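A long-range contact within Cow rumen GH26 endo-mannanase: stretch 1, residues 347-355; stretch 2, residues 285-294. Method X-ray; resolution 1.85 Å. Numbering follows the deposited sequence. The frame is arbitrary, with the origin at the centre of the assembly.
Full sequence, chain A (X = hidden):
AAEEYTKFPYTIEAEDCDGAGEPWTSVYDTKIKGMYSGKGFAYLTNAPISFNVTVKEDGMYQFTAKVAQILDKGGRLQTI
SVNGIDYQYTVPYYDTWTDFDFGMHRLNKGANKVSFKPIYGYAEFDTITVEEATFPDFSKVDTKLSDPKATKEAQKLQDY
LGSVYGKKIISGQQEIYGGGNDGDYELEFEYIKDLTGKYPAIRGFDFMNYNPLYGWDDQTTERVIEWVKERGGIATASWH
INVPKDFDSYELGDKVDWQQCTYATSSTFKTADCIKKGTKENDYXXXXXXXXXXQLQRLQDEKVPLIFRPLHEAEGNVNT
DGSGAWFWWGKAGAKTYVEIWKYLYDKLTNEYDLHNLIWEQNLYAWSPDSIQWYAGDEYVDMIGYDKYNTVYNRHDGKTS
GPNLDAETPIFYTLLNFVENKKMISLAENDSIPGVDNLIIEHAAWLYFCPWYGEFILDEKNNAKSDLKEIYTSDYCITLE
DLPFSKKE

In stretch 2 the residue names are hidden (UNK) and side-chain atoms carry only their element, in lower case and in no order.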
ATOM      1  N   LYS A 347      11.325  14.128  17.192  1.00 18.94           N
ATOM      2  CA  LYS A 347      10.835  15.395  17.730  1.00 20.94           C
ATOM      3  C   LYS A 347       9.523  15.226  18.492  1.00 18.97           C
ATOM      4  O   LYS A 347       9.382  15.729  19.606  1.00 20.15           O
ATOM      5  CB  LYS A 347      10.655  16.422  16.611  1.00 24.03           C
ATOM      6  CG  LYS A 347      11.883  17.281  16.344  1.00 28.18           C
ATOM      7  CD  LYS A 347      12.198  18.175  17.533  1.00 31.32           C
ATOM      8  CE  LYS A 347      13.353  19.124  17.233  1.00 35.16           C
ATOM      9  NZ  LYS A 347      14.639  18.409  16.994  1.00 37.41           N
ATOM     10  N   LEU A 348       8.570  14.517  17.895  1.00 17.31           N
ATOM     11  CA  LEU A 348       7.254  14.348  18.507  1.00 16.98           C
ATOM     12  C   LEU A 348       7.296  13.462  19.750  1.00 17.45           C
ATOM     13  O   LEU A 348       6.644  13.763  20.751  1.00 17.34           O
ATOM     14  CB  LEU A 348       6.255  13.770  17.498  1.00 15.85           C
ATOM     15  CG  LEU A 348       5.814  14.676  16.342  1.00 14.56           C
ATOM     16  CD1 LEU A 348       4.611  14.079  15.622  1.00 13.56           C
ATOM     17  CD2 LEU A 348       5.502  16.087  16.831  1.00 14.53           C
ATOM     18  N   THR A 349       8.061  12.374  19.690  1.00 17.13           N
ATOM     19  CA  THR A 349       8.080  11.412  20.791  1.00 18.55           C
ATOM     20  C   THR A 349       8.982  11.851  21.940  1.00 21.84           C
ATOM     21  O   THR A 349       8.656  11.630  23.105  1.00 23.48           O
ATOM     22  CB  THR A 349       8.530  10.007  20.321  1.00 18.16           C
ATOM     23  OG1 THR A 349       9.858  10.069  19.784  1.00 18.35           O
ATOM     24  CG2 THR A 349       7.574   9.461  19.268  1.00 17.02           C
ATOM     25  N   ASN A 350      10.113  12.470  21.624  1.00 22.58           N
ATOM     26  CA  ASN A 350      11.066  12.852  22.660  1.00 25.67           C
ATOM     27  C   ASN A 350      10.857  14.273  23.173  1.00 26.77           C
ATOM     28  O   ASN A 350      10.621  14.479  24.362  1.00 28.21           O
ATOM     29  CB  ASN A 350      12.499  12.690  22.149  1.00 27.65           C
ATOM     30  CG  ASN A 350      12.854  11.244  21.868  1.00 29.89           C
ATOM     31  OD1 ASN A 350      12.494  10.348  22.630  1.00 31.20           O
ATOM     32  ND2 ASN A 350      13.558  11.007  20.767  1.00 30.24           N
ATOM     33  N   GLU A 351      10.943  15.250  22.277  1.00 26.07           N
ATOM     34  CA  GLU A 351      10.857  16.649  22.677  1.00 28.13           C
ATOM     35  C   GLU A 351       9.444  17.042  23.106  1.00 24.90           C
ATOM     36  O   GLU A 351       9.269  17.813  24.050  1.00 25.63           O
ATOM     37  CB  GLU A 351      11.336  17.555  21.539  1.00 32.74           C
ATOM     38  CG  GLU A 351      11.328  19.036  21.878  1.00 38.84           C
ATOM     39  CD  GLU A 351      12.337  19.823  21.064  1.00 43.97           C
ATOM     40  OE1 GLU A 351      13.553  19.586  21.238  1.00 46.46           O
ATOM     41  OE2 GLU A 351      11.916  20.673  20.251  1.00 44.89           O
ATOM     42  N   TYR A 352       8.435  16.505  22.426  1.00 21.37           N
ATOM     43  CA  TYR A 352       7.052  16.859  22.732  1.00 20.41           C
ATOM     44  C   TYR A 352       6.329  15.778  23.533  1.00 20.65           C
ATOM     45  O   TYR A 352       5.161  15.941  23.886  1.00 20.95           O
ATOM     46  CB  TYR A 352       6.288  17.163  21.444  1.00 18.86           C
ATOM     47  CG  TYR A 352       6.701  18.473  20.814  1.00 19.25           C
ATOM     48  CD1 TYR A 352       6.239  19.682  21.318  1.00 20.34           C
ATOM     49  CD2 TYR A 352       7.564  18.505  19.726  1.00 18.93           C
ATOM     50  CE1 TYR A 352       6.618  20.888  20.753  1.00 21.34           C
ATOM     51  CE2 TYR A 352       7.950  19.706  19.153  1.00 20.17           C
ATOM     52  CZ  TYR A 352       7.473  20.892  19.670  1.00 21.14           C
ATOM     53  OH  TYR A 352       7.851  22.090  19.103  1.00 22.61           O
ATOM     54  N   ASP A 353       7.034  14.685  23.814  1.00 20.14           N
ATOM     55  CA  ASP A 353       6.537  13.614  24.679  1.00 22.16           C
ATOM     56  C   ASP A 353       5.181  13.069  24.220  1.00 18.68           C
ATOM     57  O   ASP A 353       4.310  12.764  25.036  1.00 18.55           O
ATOM     58  CB  ASP A 353       6.443  14.108  26.128  1.00 27.01           C
ATOM     59  CG  ASP A 353       6.499  12.976  27.140  1.00 32.36           C
ATOM     60  OD1 ASP A 353       7.085  11.918  26.822  1.00 34.15           O
ATOM     61  OD2 ASP A 353       5.964  13.147  28.256  1.00 34.77           O
ATOM     62  N   LEU A 354       5.013  12.948  22.908  1.00 16.86           N
ATOM     63  CA  LEU A 354       3.788  12.401  22.336  1.00 17.25           C
ATOM     64  C   LEU A 354       3.939  10.906  22.062  1.00 16.79           C
ATOM     65  O   LEU A 354       4.866  10.483  21.374  1.00 15.75           O
ATOM     66  CB  LEU A 354       3.424  13.149  21.054  1.00 16.66           C
ATOM     67  CG  LEU A 354       2.992  14.604  21.252  1.00 18.79           C
ATOM     68  CD1 LEU A 354       3.025  15.369  19.940  1.00 18.80           C
ATOM     69  CD2 LEU A 354       1.600  14.650  21.859  1.00 19.65           C
ATOM     70  N   HIS A 355       3.025  10.106  22.601  1.00 17.29           N
ATOM     71  CA  HIS A 355       3.142   8.655  22.497  1.00 16.51           C
ATOM     72  C   HIS A 355       1.814   7.991  22.150  1.00 16.53           C
ATOM     73  O   HIS A 355       1.681   6.771  22.239  1.00 15.94           O
ATOM     74  CB  HIS A 355       3.688   8.078  23.804  1.00 17.74           C
ATOM     75  CG  HIS A 355       4.945   8.744  24.275  1.00 19.53           C
ATOM     76  ND1 HIS A 355       6.165   8.545  23.667  1.00 19.26           N
ATOM     77  CD2 HIS A 355       5.166   9.617  25.287  1.00 20.28           C
ATOM     78  CE1 HIS A 355       7.086   9.261  24.287  1.00 20.16           C
ATOM     79  NE2 HIS A 355       6.505   9.922  25.274  1.00 20.08           N
ATOM     80  N   UNK A 285      10.228  24.512   9.625  1.00 14.73           N
ATOM     81  CA  UNK A 285       9.848  23.122   9.859  1.00 16.45           C
ATOM     82  C   UNK A 285       9.548  22.897  11.341  1.00 15.62           C
ATOM     83  O   UNK A 285       8.547  22.271  11.693  1.00 16.31           O
ATOM     84  c   UNK A 285      11.646  19.790   9.956  1.00 16.19           C
ATOM     85  c   UNK A 285       9.596  19.948   9.069  1.00 16.59           C
ATOM     86  c   UNK A 285       7.448  19.277   8.248  1.00 18.47           C
ATOM     87  n   UNK A 285      11.120  18.524   9.892  1.00 17.98           N
ATOM     88  c   UNK A 285      10.751  20.702   9.474  1.00 15.11           C
ATOM     89  c   UNK A 285       9.863  18.591   9.353  1.00 17.81           C
ATOM     90  c   UNK A 285       7.744  17.939   8.546  1.00 19.21           C
ATOM     91  c   UNK A 285      10.968  22.196   9.355  1.00 14.96           C
ATOM     92  c   UNK A 285       8.942  17.578   9.095  1.00 18.61           C
ATOM     93  c   UNK A 285       8.361  20.287   8.504  1.00 16.40           C
ATOM     94  N   UNK A 286      10.395  23.445  12.206  1.00 18.62           N
ATOM     95  CA  UNK A 286      10.188  23.330  13.647  1.00 21.24           C
ATOM     96  C   UNK A 286       8.928  24.047  14.127  1.00 22.98           C
ATOM     97  O   UNK A 286       8.235  23.553  15.015  1.00 20.36           O
ATOM     98  c   UNK A 286      12.559  22.870  14.400  1.00 18.64           C
ATOM     99  o   UNK A 286      12.354  21.662  14.275  1.00 18.39           O
ATOM    100  c   UNK A 286      11.407  23.856  14.404  1.00 18.67           C
ATOM    101  n   UNK A 286      13.778  23.379  14.538  1.00 19.43           N
ATOM    102  N   UNK A 287       8.635  25.208  13.545  1.00 18.93           N
ATOM    103  CA  UNK A 287       7.417  25.939  13.888  1.00 21.84           C
ATOM    104  C   UNK A 287       6.177  25.151  13.484  1.00 17.90           C
ATOM    105  O   UNK A 287       5.197  25.099  14.225  1.00 17.63           O
ATOM    106  c   UNK A 287       7.394  27.316  13.220  1.00 25.20           C
ATOM    107  o   UNK A 287       8.980  30.599  13.449  1.00 36.68           O
ATOM    108  c   UNK A 287       8.092  29.732  13.304  1.00 34.39           C
ATOM    109  c   UNK A 287       8.348  28.328  13.821  1.00 29.95           C
ATOM    110  o   UNK A 287       6.997  29.967  12.750  1.00 35.62           O
ATOM    111  N   UNK A 288       6.225  24.539  12.305  1.00 17.78           N
ATOM    112  CA  UNK A 288       5.112  23.726  11.823  1.00 16.95           C
ATOM    113  C   UNK A 288       4.913  22.496  12.706  1.00 16.75           C
ATOM    114  O   UNK A 288       3.783  22.123  13.023  1.00 16.38           O
ATOM    115  c   UNK A 288       5.343  23.314  10.377  1.00 17.11           C
ATOM    116  N   UNK A 289       6.016  21.869  13.100  1.00 15.82           N
ATOM    117  CA  UNK A 289       5.959  20.718  13.995  1.00 15.34           C
ATOM    118  C   UNK A 289       5.373  21.121  15.350  1.00 16.21           C
ATOM    119  O   UNK A 289       4.575  20.385  15.934  1.00 16.38           O
ATOM    120  c   UNK A 289       7.829  19.448  12.887  1.00 13.38           C
ATOM    121  c   UNK A 289       7.333  19.046  15.298  1.00 15.52           C
ATOM    122  c   UNK A 289       7.353  20.090  14.190  1.00 15.34           C
ATOM    123  c   UNK A 289       9.260  18.953  12.944  1.00 16.02           C
ATOM    124  N   UNK A 290       5.763  22.299  15.829  1.00 17.98           N
ATOM    125  CA  UNK A 290       5.270  22.826  17.100  1.00 18.37           C
ATOM    126  C   UNK A 290       3.752  22.986  17.089  1.00 18.64           C
ATOM    127  O   UNK A 290       3.070  22.597  18.040  1.00 18.23           O
ATOM    128  c   UNK A 290       5.933  24.171  17.418  1.00 19.23           C
ATOM    129  n   UNK A 290       5.938  28.565  18.049  1.00 32.77           N
ATOM    130  c   UNK A 290       6.048  26.205  18.917  1.00 25.09           C
ATOM    131  c   UNK A 290       5.488  24.797  18.740  1.00 20.24           C
ATOM    132  c   UNK A 290       5.507  27.148  17.848  1.00 28.76           C
ATOM    133  N   UNK A 291       3.227  23.557  16.010  1.00 17.92           N
ATOM    134  CA  UNK A 291       1.791  23.795  15.902  1.00 18.82           C
ATOM    135  C   UNK A 291       1.029  22.483  15.749  1.00 18.66           C
ATOM    136  O   UNK A 291      -0.080  22.334  16.267  1.00 17.82           O
ATOM    137  s   UNK A 291       1.464  27.333  13.746  1.00 24.58           S
ATOM    138  c   UNK A 291       2.376  28.781  14.267  1.00 22.92           C
ATOM    139  c   UNK A 291       1.488  24.732  14.734  1.00 18.50           C
ATOM    140  c   UNK A 291       2.108  26.109  14.900  1.00 20.03           C
ATOM    141  N   UNK A 292       1.635  21.533  15.044  1.00 17.50           N
ATOM    142  CA  UNK A 292       1.083  20.189  14.944  1.00 16.93           C
ATOM    143  C   UNK A 292       1.054  19.504  16.307  1.00 17.52           C
ATOM    144  O   UNK A 292       0.029  18.950  16.713  1.00 18.05           O
ATOM    145  c   UNK A 292       0.207  17.599  13.275  1.00 14.54           C
ATOM    146  c   UNK A 292       2.663  17.036  13.309  1.00 15.13           C
ATOM    147  c   UNK A 292       1.550  17.850  13.959  1.00 15.45           C
ATOM    148  c   UNK A 292       1.892  19.342  13.962  1.00 15.60           C
ATOM    149  N   UNK A 293       2.185  19.545  17.008  1.00 16.98           N
ATOM    150  CA  UNK A 293       2.319  18.871  18.298  1.00 17.51           C
ATOM    151  C   UNK A 293       1.324  19.421  19.310  1.00 17.51           C
ATOM    152  O   UNK A 293       0.826  18.688  20.168  1.00 16.30           O
ATOM    153  c   UNK A 293       3.738  19.008  18.826  1.00 18.82           C
ATOM    154  N   UNK A 294       1.041  20.714  19.199  1.00 16.98           N
ATOM    155  CA  UNK A 294       0.087  21.374  20.078  1.00 20.04           C
ATOM    156  C   UNK A 294      -1.284  20.713  19.976  1.00 17.20           C
ATOM    157  O   UNK A 294      -1.958  20.502  20.980  1.00 16.97           O
ATOM    158  c   UNK A 294      -0.973  23.650  20.607  1.00 30.36           C
ATOM    159  c   UNK A 294      -0.978  25.135  20.282  1.00 35.70           C
ATOM    160  c   UNK A 294      -0.009  22.864  19.736  1.00 24.37           C
ATOM    161  o   UNK A 294      -0.153  25.571  19.450  1.00 37.40           O
ATOM    162  o   UNK A 294      -1.808  25.868  20.860  1.00 38.89           O
TER
HETATM  163  O   HOH W   1       9.284  22.201  16.966  1.00 21.89           O

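Position 285 carries ten side-chain atoms: one carbon, then fused five- and six-membered rings holding eight carbons and one nitrogen. An indole makes it Trp285; it does not reach stretch 1, and a large, mostly apolar ring system suits a buried position. Position 286 has two carbons, the second bearing one oxygen and one nitrogen, with the oxygen 4.0 Å from Lys347 CE. The amide identifies Asn286, whose OD1 is hydrogen-bonded elsewhere in the structure; a short polar group suits this partly exposed site. At 287, three carbons end in two oxygens and CA-to-CB points away from stretch 1: Glu287, a charged chain on the partly exposed side of the helix. Position 288 has a single carbon, out of reach of stretch 1. This is Ala288, small and buried.

Four carbons at 289 fork at the first, one arm two carbons long. The short arm ends 3.8 Å from Leu348 CD2 and 4.0 Å from Tyr352 CE2. This is Ile289, and its CG2 methyl lets one apolar residue touch both leucine and tyrosine. At 290 four carbons run in a row to a nitrogen; CB lies 3.3 Å from Tyr352 OH, while the end of the chain leads away. It is Lys290, whose aliphatic root meets the tyrosine and whose amine remains at the exposed surface.

Position 291 is unbranched, two carbons, sulfur and a carbon, and CA-to-CB points away: Met291, a flexible apolar chain tolerated at this partly exposed position, where the contact with stretch 1 imposes no shape on it. At 292 four carbons fork at the second, and one terminal methyl lies 4.2 Å from Leu348 CD1. The fork gives Leu292, an apolar side chain in a buried place. The lone carbon at 293, CB, lies 3.6 Å from Tyr352 CD1, 3.9 Å from Leu354 CD1 and 4.0 Å from Leu348 CD2. This is Ala293, a methyl short enough to let three side chains converge on it. Position 294 has three carbons ending in two oxygens, and its CA-to-CB bond points away from stretch 1: Glu294, suited to its exposed site.

The contact is mainly apolar packing of helix 285-294 against helix 347-351 and the loop that follows it, which supplies Tyr352 and Leu354; the two helix directions differ by 71°. Its centre is Ala293, whose CB sits over one face of the Tyr352 ring, 3.7 Å from the centroid of its six ring carbons, in a CH-pi contact. No direct hydrogen bond crosses the stretches. Instead, one water donates to Asn286 O at 2.6 Å from its oxygen, and that same water oxygen is hydrogen-bonded to Tyr352 OH at 2.6 Å, bridging the polar edge of the packing.

Stretch 2 (285-294) WNEAIKMLAE
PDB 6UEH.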